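Local coordinates for protein binding component of ABC transporter (Wolinella succinogenes, PDB 3K4U) that binds lysine and probably serves as the extracellular solute-binding component of an ABC transporter, at residues E[80-85]-E[192-198]; E[91-97]-E[159-165]; E[118-122]-E[140-145]. All blocks are in the same frame, centred on the assembly; numbering follows the deposited sequence.

In the fold
From the N terminus, the chain builds part of one lobe before residues 80-85 pair with residues 192-198. Contact 1 thus closes the longest loop, bringing the later chain back to that lobe. Strand 89-98 then runs into the other lobe, where contact 2 (91-97 with 159-165) closes a second loop wholly within the first. Contact 3 (118-122 with 140-145) closes the shortest, inside that of contact 2; none of the three cross. Contacts 2 and 3 have centres about 12 Å apart and adjoin in one sheet, where strand 159-163 lies beside strand 117-121, and both touch the bound lysine. The centre of contact 1 lies about 25 Å from that of contact 2.

Contact 1. Residues E[80-85]-E[192-198]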
# COMPACT_ATOMS: atom_id res chain seq x y z
N LEU E 80 32.39 2.00 14.19
CA LEU E 80 33.37 3.07 14.28
C LEU E 80 34.68 2.75 13.54
O LEU E 80 35.41 3.67 13.12
CB LEU E 80 33.64 3.39 15.76
CG LEU E 80 32.66 4.37 16.46
CD1 LEU E 80 32.94 4.46 17.97
CD2 LEU E 80 32.65 5.79 15.85
N ARG E 81 34.96 1.46 13.36
CA ARG E 81 36.28 1.00 12.94
C ARG E 81 36.31 0.40 11.54
O ARG E 81 37.28 0.63 10.80
CB ARG E 81 36.88 0.05 13.96
CG ARG E 81 37.01 0.66 15.34
CD ARG E 81 37.99 -0.10 16.22
NE ARG E 81 37.44 -1.35 16.74
CZ ARG E 81 38.13 -2.50 16.82
NH1 ARG E 81 39.39 -2.58 16.38
NH2 ARG E 81 37.53 -3.58 17.32
N VAL E 82 35.26 -0.35 11.21
CA VAL E 82 34.98 -0.78 9.84
C VAL E 82 33.62 -0.26 9.37
O VAL E 82 32.85 0.23 10.22
CB VAL E 82 35.04 -2.33 9.70
CG1 VAL E 82 36.48 -2.81 9.82
CG2 VAL E 82 34.15 -3.05 10.72
N ASN E 83 33.29 -0.39 8.07
CA ASN E 83 31.97 -0.06 7.53
C ASN E 83 31.22 -1.35 7.32
O ASN E 83 31.83 -2.39 7.00
CB ASN E 83 32.01 0.59 6.16
CG ASN E 83 32.46 2.03 6.17
OD1 ASN E 83 32.27 2.77 7.14
ND2 ASN E 83 33.04 2.45 5.07
N PHE E 84 29.89 -1.28 7.45
CA PHE E 84 29.05 -2.43 7.25
C PHE E 84 28.14 -2.29 6.07
O PHE E 84 27.78 -1.19 5.68
CB PHE E 84 28.20 -2.63 8.46
CG PHE E 84 28.89 -3.33 9.56
CD1 PHE E 84 29.01 -4.71 9.52
CD2 PHE E 84 29.37 -2.64 10.64
CE1 PHE E 84 29.62 -5.37 10.53
CE2 PHE E 84 29.98 -3.32 11.67
CZ PHE E 84 30.11 -4.68 11.60
N VAL E 85 27.79 -3.43 5.48
CA VAL E 85 26.89 -3.52 4.37
C VAL E 85 25.47 -3.73 4.93
O VAL E 85 25.33 -4.30 6.00
CB VAL E 85 27.31 -4.72 3.50
CG1 VAL E 85 26.19 -5.22 2.63
CG2 VAL E 85 28.47 -4.30 2.63
N GLY E 192 25.93 -8.04 9.48
CA GLY E 192 26.39 -7.49 8.21
C GLY E 192 27.83 -7.86 7.86
O GLY E 192 28.59 -8.29 8.75
N TRP E 193 28.21 -7.71 6.59
CA TRP E 193 29.55 -8.02 6.16
C TRP E 193 30.27 -6.74 6.43
O TRP E 193 29.75 -5.68 6.07
CB TRP E 193 29.65 -8.30 4.63
CG TRP E 193 28.70 -9.32 4.19
CD1 TRP E 193 28.33 -10.43 4.88
CD2 TRP E 193 27.92 -9.31 2.99
NE1 TRP E 193 27.37 -11.13 4.16
CE2 TRP E 193 27.11 -10.45 3.00
CE3 TRP E 193 27.81 -8.41 1.91
CZ2 TRP E 193 26.20 -10.74 1.99
CZ3 TRP E 193 26.92 -8.72 0.89
CH2 TRP E 193 26.14 -9.87 0.93
N ALA E 194 31.47 -6.83 7.00
CA ALA E 194 32.31 -5.64 7.18
C ALA E 194 33.44 -5.55 6.14
O ALA E 194 33.86 -6.57 5.55
CB ALA E 194 32.87 -5.60 8.56
N ILE E 195 33.87 -4.31 5.91
CA ILE E 195 34.91 -3.96 5.00
C ILE E 195 35.60 -2.68 5.52
O ILE E 195 35.10 -2.02 6.43
CB ILE E 195 34.37 -3.70 3.61
CG1 ILE E 195 33.41 -2.50 3.63
CG2 ILE E 195 33.75 -4.96 3.07
CD1 ILE E 195 33.09 -1.96 2.20
N LYS E 196 36.74 -2.31 4.95
CA LYS E 196 37.36 -1.15 5.52
C LYS E 196 36.87 0.16 4.91
O LYS E 196 36.39 0.21 3.80
CB LYS E 196 38.87 -1.25 5.55
CG LYS E 196 39.50 -1.66 4.31
CD LYS E 196 40.97 -1.59 4.51
CE LYS E 196 41.49 -0.18 4.19
NZ LYS E 196 41.50 0.05 2.68
N LYS E 197 37.04 1.21 5.70
CA LYS E 197 36.46 2.48 5.46
C LYS E 197 37.09 3.14 4.28
O LYS E 197 38.21 2.77 3.87
CB LYS E 197 36.72 3.36 6.65
CG LYS E 197 35.99 2.97 7.89
CD LYS E 197 36.71 3.56 9.07
CE LYS E 197 35.89 4.62 9.73
NZ LYS E 197 36.68 5.10 10.88
N GLY E 198 36.39 4.15 3.75
CA GLY E 198 36.93 4.96 2.70
C GLY E 198 36.70 4.32 1.37
O GLY E 198 37.20 4.84 0.38
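A short antiparallel strand pairing joins residues 80-85 to residues 192-198, in the lobe that also carries strand 67-68 and helix 200-216. Three backbone bonds define it: Asn83 N to Ile195 O at 2.9 Å, Ile195 N to Asn83 O at 3.0 Å, and Val85 N to Trp193 O at 3.0 Å. Asn83 and Ile195 are therefore a hydrogen-bonded pair, while Phe84 and Ala194 form the next, non-hydrogen-bonded one. On the face of Phe84 and Ala194, Ala194 CB makes a CH-pi contact 4.2 Å from the centroid of the Phe84 ring and 28° from its normal, and Gly192 O lies at the ring edge. Ala194 CB also meets Val82 CG2 at 3.6 Å. This apolar face continues to Leu60 of helix 56-61 and to Met72, a residue of the lysine pocket. Past the strand, Val85 holds CG1 anti to its backbone N (chi1 159°), which carries that methyl to Trp193 CE3 at 3.6 Å.

At the opposite end, the aliphatic chain of Lys197 runs past residues 80-81, CD beside Arg81 O, and bends at chi3 (112°) to bring NZ to Leu80 O at 2.9 Å. Asn83 crosses it at about a right angle, with OD1 facing Lys197 CG at 3.8 Å, while ND2 bonds to Asp201 of the second subunit. Replacing Asn83 by an alanine removes the amide, which is likely to leave that Asp201 with one donor fewer, Gly198 N remaining, and to open a gap beside Lys197. Backbone bonds and apolar contacts thus hold the pairing itself, whereas Asn83 ND2 and Gly198 N both reach Asp201 of the second subunit, so polar groups carry this part of the subunit contact.

Contact 2. Residues E[91-97]-E[159-165]; sequences VGQSLLV and MFIFDLP. With LYS (lysine), chain K.
The Phe162 ring receives the bound lysine at its edge, with the ligand CE in the ring plane and Phe162 CZ 3.6 Å from the ligand CG. Tyr15 meets the same ring edge-to-face. The Phe160 ring has Leu96 CD1 obliquely beside it; with CG anti to the backbone N (chi1 -177°), the ring is carried away from strand 93-97 to Ala148, Val149 and Val152 of helix 145-154. What stays at the seam is CB, 4.0 Å from Leu96 CB. Where strand 93-97 begins and strand 159-163 ends, the Gln93 carboxamide and the Asp163 carboxylate pass with their planes 11° apart, although which way round the amide sits is doubtful.

Two strands of the mixed sheet pair here in antiparallel fashion, their N-to-C directions 158° apart, in the second lobe of a type II periplasmic-binding-protein fold. Ser94 with Phe162 and Leu96 with Phe160 are the hydrogen-bonded pairs; the bond from Ser94 N to Phe162 O, 2.9 Å long, is nearly straight at the hydrogen. Leu95 and Ile161 point together from the other face, Leu95 CD2 lying 3.7 Å from Ile161 CG1, and next to them Val97 CG1 packs on CB of Met159, present as selenomethionine.

Where strand 159-163 gives way to helix 164-175, Leu164 N still bonds to Gly92 O at 2.7 Å, so the helix start is fastened to the neighbouring strand. Asp163, just ahead of that helix, accepts the ligand's alpha-amino group through OD1 at 2.7 Å from the ligand N, and Val91 CG1 packs against its CB.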
# COMPACT_ATOMS: atom_id res chain seq x y z
N VAL E 91 19.16 -11.48 13.75
CA VAL E 91 19.28 -12.58 14.71
C VAL E 91 19.07 -12.05 16.12
O VAL E 91 19.14 -10.84 16.33
CB VAL E 91 20.68 -13.18 14.57
CG1 VAL E 91 21.29 -13.60 15.96
CG2 VAL E 91 20.66 -14.30 13.52
N GLY E 92 18.82 -12.94 17.07
CA GLY E 92 18.81 -12.54 18.49
C GLY E 92 19.46 -13.57 19.38
O GLY E 92 19.68 -14.72 18.98
N GLN E 93 19.80 -13.17 20.60
CA GLN E 93 20.32 -14.14 21.55
C GLN E 93 19.24 -15.02 22.17
O GLN E 93 18.14 -14.55 22.45
CB GLN E 93 21.14 -13.46 22.63
CG GLN E 93 22.60 -13.81 22.56
CD GLN E 93 23.29 -13.08 21.47
OE1 GLN E 93 23.18 -13.43 20.31
NE2 GLN E 93 24.00 -12.03 21.84
N SER E 94 19.57 -16.28 22.35
CA SER E 94 18.67 -17.25 22.94
C SER E 94 19.42 -17.98 24.03
O SER E 94 20.59 -17.71 24.29
CB SER E 94 18.23 -18.25 21.89
OG SER E 94 16.94 -17.98 21.43
N LEU E 95 18.72 -18.91 24.68
CA LEU E 95 19.27 -19.67 25.78
C LEU E 95 19.18 -21.19 25.54
O LEU E 95 18.15 -21.70 25.08
CB LEU E 95 18.61 -19.25 27.09
CG LEU E 95 18.54 -17.75 27.41
CD1 LEU E 95 17.84 -17.53 28.74
CD2 LEU E 95 19.92 -17.09 27.43
N LEU E 96 20.27 -21.89 25.83
CA LEU E 96 20.20 -23.34 25.93
C LEU E 96 20.38 -23.69 27.40
O LEU E 96 21.35 -23.25 28.01
CB LEU E 96 21.27 -24.00 25.07
CG LEU E 96 21.20 -23.92 23.54
CD1 LEU E 96 22.33 -24.78 22.96
CD2 LEU E 96 19.84 -24.34 22.98
N VAL E 97 19.44 -24.47 27.96
CA VAL E 97 19.45 -24.83 29.40
C VAL E 97 19.47 -26.35 29.61
O VAL E 97 19.14 -27.11 28.69
CB VAL E 97 18.22 -24.18 30.17
CG1 VAL E 97 18.07 -22.69 29.82
CG2 VAL E 97 16.90 -24.92 29.89
N MSE E 159 23.29 -23.20 31.78
CA MSE E 159 22.72 -22.61 30.58
C MSE E 159 23.72 -21.82 29.74
O MSE E 159 24.63 -21.16 30.28
CB MSE E 159 21.59 -21.67 30.96
CG MSE E 159 21.96 -20.74 32.09
SE MSE E 159 20.48 -19.56 32.48
CE MSE E 159 21.37 -18.41 33.83
N PHE E 160 23.50 -21.89 28.43
CA PHE E 160 24.33 -21.28 27.39
C PHE E 160 23.57 -20.13 26.69
O PHE E 160 22.36 -20.23 26.46
CB PHE E 160 24.71 -22.38 26.38
CG PHE E 160 25.62 -21.92 25.28
CD1 PHE E 160 26.96 -21.63 25.53
CD2 PHE E 160 25.15 -21.81 23.98
CE1 PHE E 160 27.79 -21.20 24.51
CE2 PHE E 160 25.99 -21.39 22.97
CZ PHE E 160 27.31 -21.09 23.24
N ILE E 161 24.26 -19.04 26.39
CA ILE E 161 23.65 -17.88 25.71
C ILE E 161 24.42 -17.56 24.45
O ILE E 161 25.64 -17.51 24.46
CB ILE E 161 23.62 -16.60 26.56
CG1 ILE E 161 22.88 -15.47 25.80
CG2 ILE E 161 25.06 -16.16 26.92
CD1 ILE E 161 22.65 -14.15 26.62
N PHE E 162 23.71 -17.32 23.36
CA PHE E 162 24.36 -17.09 22.08
C PHE E 162 23.30 -16.80 21.03
O PHE E 162 22.11 -17.03 21.27
CB PHE E 162 25.17 -18.33 21.68
CG PHE E 162 26.32 -18.02 20.79
CD1 PHE E 162 27.55 -17.67 21.33
CD2 PHE E 162 26.18 -18.08 19.42
CE1 PHE E 162 28.62 -17.34 20.49
CE2 PHE E 162 27.23 -17.76 18.58
CZ PHE E 162 28.46 -17.40 19.12
N ASP E 163 23.74 -16.31 19.88
CA ASP E 163 22.93 -16.15 18.71
C ASP E 163 22.04 -17.37 18.51
O ASP E 163 22.49 -18.52 18.55
CB ASP E 163 23.78 -15.90 17.47
CG ASP E 163 24.62 -14.61 17.56
OD1 ASP E 163 24.94 -13.99 16.51
OD2 ASP E 163 24.97 -14.23 18.69
N LEU E 164 20.75 -17.08 18.29
CA LEU E 164 19.70 -18.09 18.19
C LEU E 164 19.92 -19.14 17.10
O LEU E 164 19.55 -20.30 17.29
CB LEU E 164 18.35 -17.39 17.97
CG LEU E 164 17.09 -18.24 17.96
CD1 LEU E 164 16.02 -17.43 18.58
CD2 LEU E 164 16.71 -18.62 16.55
N PRO E 165 20.48 -18.73 15.95
CA PRO E 165 20.59 -19.76 14.91
C PRO E 165 21.64 -20.79 15.24
O PRO E 165 21.54 -21.92 14.80
CB PRO E 165 20.94 -18.96 13.66
CG PRO E 165 20.43 -17.53 13.98
CD PRO E 165 20.75 -17.39 15.42
N LYS K . 26.97 -12.25 16.24
CA LYS K . 28.11 -12.69 17.02
C LYS K . 29.01 -11.49 17.21
O LYS K . 29.06 -10.63 16.33
CB LYS K . 28.87 -13.79 16.27
CG LYS K . 29.74 -14.67 17.14
CD LYS K . 30.96 -15.09 16.41
CE LYS K . 31.69 -16.25 17.09
NZ LYS K . 32.71 -16.88 16.21
OXT LYS K . 29.70 -11.36 18.22

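Contact 3. Residues E[118-122]-E[140-145]. With LYS (lysine), chain K.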
# COMPACT_ATOMS: atom_id res chain seq x y z
N LEU E 118 26.01 -19.19 34.13
CA LEU E 118 25.73 -19.00 32.70
C LEU E 118 26.99 -18.75 31.83
O LEU E 118 27.83 -17.87 32.11
CB LEU E 118 24.75 -17.85 32.53
CG LEU E 118 24.62 -17.03 31.26
CD1 LEU E 118 23.33 -17.39 30.56
CD2 LEU E 118 24.63 -15.57 31.66
N VAL E 119 27.11 -19.53 30.75
CA VAL E 119 28.34 -19.49 29.95
C VAL E 119 28.19 -19.13 28.47
O VAL E 119 27.21 -19.54 27.79
CB VAL E 119 29.18 -20.76 30.08
CG1 VAL E 119 29.75 -20.86 31.49
CG2 VAL E 119 28.36 -21.98 29.75
N THR E 120 29.18 -18.38 27.99
CA THR E 120 29.31 -18.09 26.57
C THR E 120 30.78 -17.89 26.10
O THR E 120 31.74 -17.99 26.90
CB THR E 120 28.43 -16.89 26.17
OG1 THR E 120 28.08 -16.99 24.79
CG2 THR E 120 29.15 -15.58 26.44
N LYS E 121 30.94 -17.58 24.82
CA LYS E 121 32.25 -17.37 24.28
C LYS E 121 32.76 -15.97 24.65
O LYS E 121 31.95 -15.04 24.87
CB LYS E 121 32.20 -17.53 22.76
CG LYS E 121 33.43 -16.95 22.03
CD LYS E 121 33.12 -16.84 20.55
CE LYS E 121 34.34 -16.56 19.74
NZ LYS E 121 35.27 -17.69 19.76
N PHE E 122 34.08 -15.80 24.67
CA PHE E 122 34.67 -14.54 25.09
C PHE E 122 34.64 -13.44 24.02
O PHE E 122 34.84 -13.71 22.81
CB PHE E 122 36.11 -14.74 25.58
CG PHE E 122 36.79 -13.47 26.01
CD1 PHE E 122 36.59 -12.97 27.32
CD2 PHE E 122 37.58 -12.74 25.13
CE1 PHE E 122 37.20 -11.78 27.74
CE2 PHE E 122 38.19 -11.53 25.54
CZ PHE E 122 37.99 -11.05 26.86
N LYS E 140 30.60 -17.06 33.09
CA LYS E 140 31.92 -17.56 32.72
C LYS E 140 32.08 -17.64 31.21
O LYS E 140 31.12 -17.89 30.47
CB LYS E 140 32.17 -18.93 33.31
CG LYS E 140 32.51 -18.91 34.79
CD LYS E 140 33.37 -20.09 35.15
CE LYS E 140 32.65 -21.39 34.97
NZ LYS E 140 33.37 -22.46 35.68
N THR E 141 33.32 -17.47 30.76
CA THR E 141 33.61 -17.33 29.34
C THR E 141 34.72 -18.26 28.85
O THR E 141 35.67 -18.54 29.56
CB THR E 141 34.06 -15.91 28.99
OG1 THR E 141 35.36 -15.69 29.57
CG2 THR E 141 33.07 -14.88 29.47
N TYR E 142 34.60 -18.66 27.59
CA TYR E 142 35.46 -19.62 26.98
C TYR E 142 35.77 -19.20 25.56
O TYR E 142 34.95 -18.56 24.88
CB TYR E 142 34.76 -20.98 27.00
CG TYR E 142 34.54 -21.48 28.41
CD1 TYR E 142 35.56 -22.15 29.09
CD2 TYR E 142 33.34 -21.24 29.09
CE1 TYR E 142 35.39 -22.59 30.37
CE2 TYR E 142 33.16 -21.67 30.39
CZ TYR E 142 34.19 -22.35 31.03
OH TYR E 142 34.05 -22.80 32.33
N ASP E 143 36.97 -19.59 25.11
CA ASP E 143 37.47 -19.32 23.78
C ASP E 143 36.60 -19.80 22.63
O ASP E 143 36.66 -19.22 21.54
CB ASP E 143 38.89 -19.89 23.64
CG ASP E 143 39.87 -19.18 24.54
OD1 ASP E 143 39.70 -17.94 24.70
OD2 ASP E 143 40.79 -19.85 25.11
N THR E 144 35.80 -20.85 22.85
CA THR E 144 34.89 -21.31 21.79
C THR E 144 33.43 -21.61 22.20
O THR E 144 33.14 -21.97 23.34
CB THR E 144 35.47 -22.52 20.99
OG1 THR E 144 35.50 -23.69 21.82
CG2 THR E 144 36.86 -22.20 20.46
N GLU E 145 32.53 -21.43 21.25
CA GLU E 145 31.12 -21.65 21.48
C GLU E 145 30.97 -23.03 22.05
O GLU E 145 30.27 -23.23 23.05
CB GLU E 145 30.33 -21.60 20.17
CG GLU E 145 30.19 -20.24 19.53
CD GLU E 145 31.28 -19.93 18.52
OE1 GLU E 145 30.95 -19.41 17.42
OE2 GLU E 145 32.46 -20.22 18.80
N LYS K . 26.97 -12.25 16.24
CA LYS K . 28.11 -12.69 17.02
C LYS K . 29.01 -11.49 17.21
O LYS K . 29.06 -10.63 16.33
CB LYS K . 28.87 -13.79 16.27
CG LYS K . 29.74 -14.67 17.14
CD LYS K . 30.96 -15.09 16.41
CE LYS K . 31.69 -16.25 17.09
NZ LYS K . 32.71 -16.88 16.21
OXT LYS K . 29.70 -11.36 18.22
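Lys121 and Glu145 meet beside the bound lysine's side chain, at the ends of two parallel strands that belong to a beta-alpha-beta unit: strand 117-121, helix 125-133, strand 138-142. Glu145 OE1 accepts a weak hydrogen bond from the ligand NZ at 3.3 Å. Its other oxygen, OE2, faces Lys121 NZ in a long salt bridge of 3.9 Å. Lys121 also touches the ligand directly, by carbon, its CE lying 3.8 Å from the ligand CE. Two ammonium groups are thus gathered about one carboxylate, which would probably temper the repulsion between them; Glu12, itself bonded to the ligand, forms a further long and weak ion pair with Lys121.

A second shell helps to position these groups. Lys121 runs extended until chi4 (67°), where the chain bends and delivers NZ to Asp143 O at 2.7 Å, a bond that ties the strand-end lysine to the turn after strand 138-142. Glu145 begins helix 145-154, with Thr144 as its N-cap, whose OG1 also hydrogen-bonds to Glu147, and Phe162 packs on the glutamate side chain.

Farther out, the sheet sets the register. Main-chain bonds alternate along the seam: Lys140 N to Leu118 O, Thr120 N to Lys140 O, Tyr142 N to Thr120 O, and finally Phe122 N to Tyr142 O at 2.9 Å, whose donor stands above the carbonyl plane. The strand directions differ by 29°. Thr120 turns its hydroxyl to the other neighbouring strand, bonding to Ile161 O. On the opposite face Val119 and Lys140 lie side by side, Val119 CG1 being 3.6 Å from Lys140 CB, and that same methyl sits in the plane of the Tyr142 ring, at its edge, 3.7 Å from CE2.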